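Local coordinates for protein peptidoglycan glycosyltransferase (Burkholderia ambifaria, PDB 5UY7) that belongs to the penicillin-binding proteins, pairing a dimerisation domain with a transpeptidase domain of the beta-lactamase-like fold, at residues Pro338-Trp342 with Leu366-Trp372. Residues are numbered along the deposited sequence; the frame is centred on the assembly and turned at random.
Sequences PEEMW and LRPWKSW
A loop can be packed onto a helix largely by indole side chains, with no direct hydrogen bond between the two, and P338-W342 against L366-W372 illustrates this. P338 opens a helical turn closed by W342 N to P338 O (2.8 Å); opposite it, an extended L366-P368 runs into a 3-10 turn at W369-S371, with the CA atoms of P338 and W369 5.4 Å apart. W369 (chi1 p) lies along the turn: E339 CB sits 3.6 Å from the centroid of the six-membered ring of W369, a CH-pi contact over the face, and W369 CB meets W342 CB at 3.5 Å. W342 (chi1 t) turns its NE1 edge toward L366 and R367, its five-membered ring oblique to that of W369 (58°, centroids 5.2 Å apart). W342 NE1 lies 3.5 Å from L366 CD2 and donates to a water (2.9 Å) that donates to L366 O (2.7 Å). W372 (chi1 m) folds back so that W372 NE1 hydrogen-bonds R367 O (2.8 Å), while W372 CE3 touches P338 CB (3.6 Å) and W372 CZ3 M341 CB (3.8 Å). Within the transpeptidase domain, the contact joins the first turn of helix 338-347 to the loop leading into helix 374-381, where Q377 touches P338, M341 and W372, and E376 salt-bridges R367.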
loop_
_atom_site.group_PDB
_atom_site.type_symbol
_atom_site.label_atom_id
_atom_site.label_comp_id
_atom_site.label_asym_id
_atom_site.label_seq_id
_atom_site.Cartn_x
_atom_site.Cartn_y
_atom_site.Cartn_z
ATOM N N PRO A 338 12.021 -14.709 10.728
ATOM C CA PRO A 338 10.596 -14.945 10.438
ATOM C C PRO A 338 9.666 -14.436 11.525
ATOM O O PRO A 338 8.659 -13.785 11.217
ATOM C CB PRO A 338 10.533 -16.472 10.299
ATOM C CG PRO A 338 11.874 -16.840 9.782
ATOM C CD PRO A 338 12.847 -15.895 10.447
ATOM N N GLU A 339 9.989 -14.697 12.797
ATOM C CA GLU A 339 9.132 -14.228 13.881
ATOM C C GLU A 339 9.001 -12.708 13.868
ATOM O O GLU A 339 7.919 -12.173 14.138
ATOM C CB GLU A 339 9.677 -14.712 15.225
ATOM C CG GLU A 339 8.790 -14.334 16.396
ATOM C CD GLU A 339 9.275 -14.916 17.702
ATOM O OE1 GLU A 339 10.447 -15.347 17.757
ATOM O OE2 GLU A 339 8.487 -14.945 18.672
ATOM N N GLU A 340 10.085 -11.996 13.546
ATOM C CA GLU A 340 10.030 -10.537 13.506
ATOM C C GLU A 340 9.099 -10.055 12.405
ATOM O O GLU A 340 8.269 -9.162 12.619
ATOM C CB GLU A 340 11.435 -9.957 13.301
ATOM C CG GLU A 340 12.318 -10.089 14.520
ATOM C CD GLU A 340 13.770 -9.755 14.249
ATOM O OE1 GLU A 340 14.226 -9.895 13.094
ATOM O OE2 GLU A 340 14.464 -9.362 15.209
ATOM N N MET A 341 9.217 -10.639 11.213
ATOM C CA MET A 341 8.374 -10.206 10.107
ATOM C C MET A 341 6.918 -10.600 10.340
ATOM O O MET A 341 6.006 -9.816 10.052
ATOM C CB MET A 341 8.899 -10.784 8.792
ATOM C CG MET A 341 10.308 -10.294 8.442
ATOM S SD MET A 341 10.810 -10.752 6.766
ATOM C CE MET A 341 9.708 -9.735 5.787
ATOM N N TRP A 342 6.685 -11.800 10.875
ATOM C CA TRP A 342 5.318 -12.224 11.173
ATOM C C TRP A 342 4.666 -11.304 12.194
ATOM O O TRP A 342 3.492 -10.938 12.051
ATOM C CB TRP A 342 5.311 -13.671 11.683
ATOM C CG TRP A 342 3.933 -14.229 11.927
ATOM C CD1 TRP A 342 3.201 -15.005 11.072
ATOM C CD2 TRP A 342 3.126 -14.067 13.109
ATOM N NE1 TRP A 342 1.990 -15.323 11.639
ATOM C CE2 TRP A 342 1.918 -14.761 12.887
ATOM C CE3 TRP A 342 3.303 -13.387 14.324
ATOM C CZ2 TRP A 342 0.895 -14.812 13.838
ATOM C CZ3 TRP A 342 2.280 -13.438 15.271
ATOM C CH2 TRP A 342 1.092 -14.143 15.018
ATOM N N LEU A 366 -2.025 -15.803 6.164
ATOM C CA LEU A 366 -0.679 -15.548 6.670
ATOM C C LEU A 366 -0.186 -16.847 7.286
ATOM O O LEU A 366 -0.754 -17.326 8.274
ATOM C CB LEU A 366 -0.672 -14.414 7.695
ATOM C CG LEU A 366 0.695 -14.080 8.294
ATOM C CD1 LEU A 366 1.646 -13.595 7.207
ATOM C CD2 LEU A 366 0.561 -13.043 9.404
ATOM N N ARG A 367 0.853 -17.410 6.716
ATOM C CA ARG A 367 1.324 -18.690 7.211
ATOM C C ARG A 367 2.104 -18.522 8.516
ATOM O O ARG A 367 2.775 -17.506 8.722
ATOM C CB ARG A 367 2.176 -19.374 6.149
ATOM C CG ARG A 367 1.309 -19.882 4.996
ATOM C CD ARG A 367 2.103 -20.432 3.826
ATOM N NE ARG A 367 2.967 -21.536 4.219
ATOM C CZ ARG A 367 4.291 -21.451 4.274
ATOM N NH1 ARG A 367 5.013 -22.501 4.643
ATOM N NH2 ARG A 367 4.889 -20.314 3.952
ATOM N N PRO A 368 1.997 -19.493 9.424
ATOM C CA PRO A 368 2.684 -19.379 10.717
ATOM C C PRO A 368 4.192 -19.321 10.538
ATOM O O PRO A 368 4.773 -20.075 9.752
ATOM C CB PRO A 368 2.255 -20.649 11.462
ATOM C CG PRO A 368 1.032 -21.127 10.754
ATOM C CD PRO A 368 1.202 -20.728 9.325
ATOM N N TRP A 369 4.833 -18.434 11.310
ATOM C CA TRP A 369 6.236 -18.120 11.057
ATOM C C TRP A 369 7.155 -19.302 11.327
ATOM O O TRP A 369 8.216 -19.403 10.704
ATOM C CB TRP A 369 6.681 -16.904 11.875
ATOM C CG TRP A 369 6.651 -17.055 13.380
ATOM C CD1 TRP A 369 5.656 -16.653 14.222
ATOM C CD2 TRP A 369 7.678 -17.613 14.215
ATOM N NE1 TRP A 369 5.988 -16.940 15.524
ATOM C CE2 TRP A 369 7.225 -17.528 15.548
ATOM C CE3 TRP A 369 8.931 -18.178 13.964
ATOM C CZ2 TRP A 369 7.979 -17.988 16.623
ATOM C CZ3 TRP A 369 9.678 -18.639 15.035
ATOM C CH2 TRP A 369 9.202 -18.537 16.347
ATOM N N LYS A 370 6.779 -20.212 12.231
ATOM C CA LYS A 370 7.621 -21.381 12.453
ATOM C C LYS A 370 7.714 -22.258 11.212
ATOM O O LYS A 370 8.621 -23.093 11.122
ATOM C CB LYS A 370 7.102 -22.204 13.629
ATOM C CG LYS A 370 7.439 -21.638 14.996
ATOM C CD LYS A 370 7.127 -22.664 16.074
ATOM C CE LYS A 370 6.905 -22.018 17.429
ATOM N NZ LYS A 370 8.164 -21.518 18.038
ATOM N N SER A 371 6.806 -22.084 10.253
ATOM C CA SER A 371 6.753 -22.915 9.057
ATOM C C SER A 371 7.408 -22.278 7.835
ATOM O O SER A 371 7.471 -22.925 6.786
ATOM C CB SER A 371 5.298 -23.258 8.725
ATOM O OG SER A 371 4.589 -22.098 8.319
ATOM N N TRP A 372 7.889 -21.036 7.932
ATOM C CA TRP A 372 8.430 -20.355 6.761
ATOM C C TRP A 372 9.736 -20.993 6.309
ATOM O O TRP A 372 10.670 -21.145 7.101
ATOM C CB TRP A 372 8.691 -18.875 7.052
ATOM C CG TRP A 372 7.496 -18.033 7.318
ATOM C CD1 TRP A 372 6.207 -18.446 7.465
ATOM C CD2 TRP A 372 7.487 -16.611 7.480
ATOM N NE1 TRP A 372 5.391 -17.361 7.708
ATOM C CE2 TRP A 372 6.159 -16.226 7.728
ATOM C CE3 TRP A 372 8.480 -15.625 7.444
ATOM C CZ2 TRP A 372 5.795 -14.896 7.933
ATOM C CZ3 TRP A 372 8.122 -14.314 7.655
ATOM C CH2 TRP A 372 6.789 -13.956 7.892
HETATM O O HOH W 1 -0.250 -16.975 10.895
#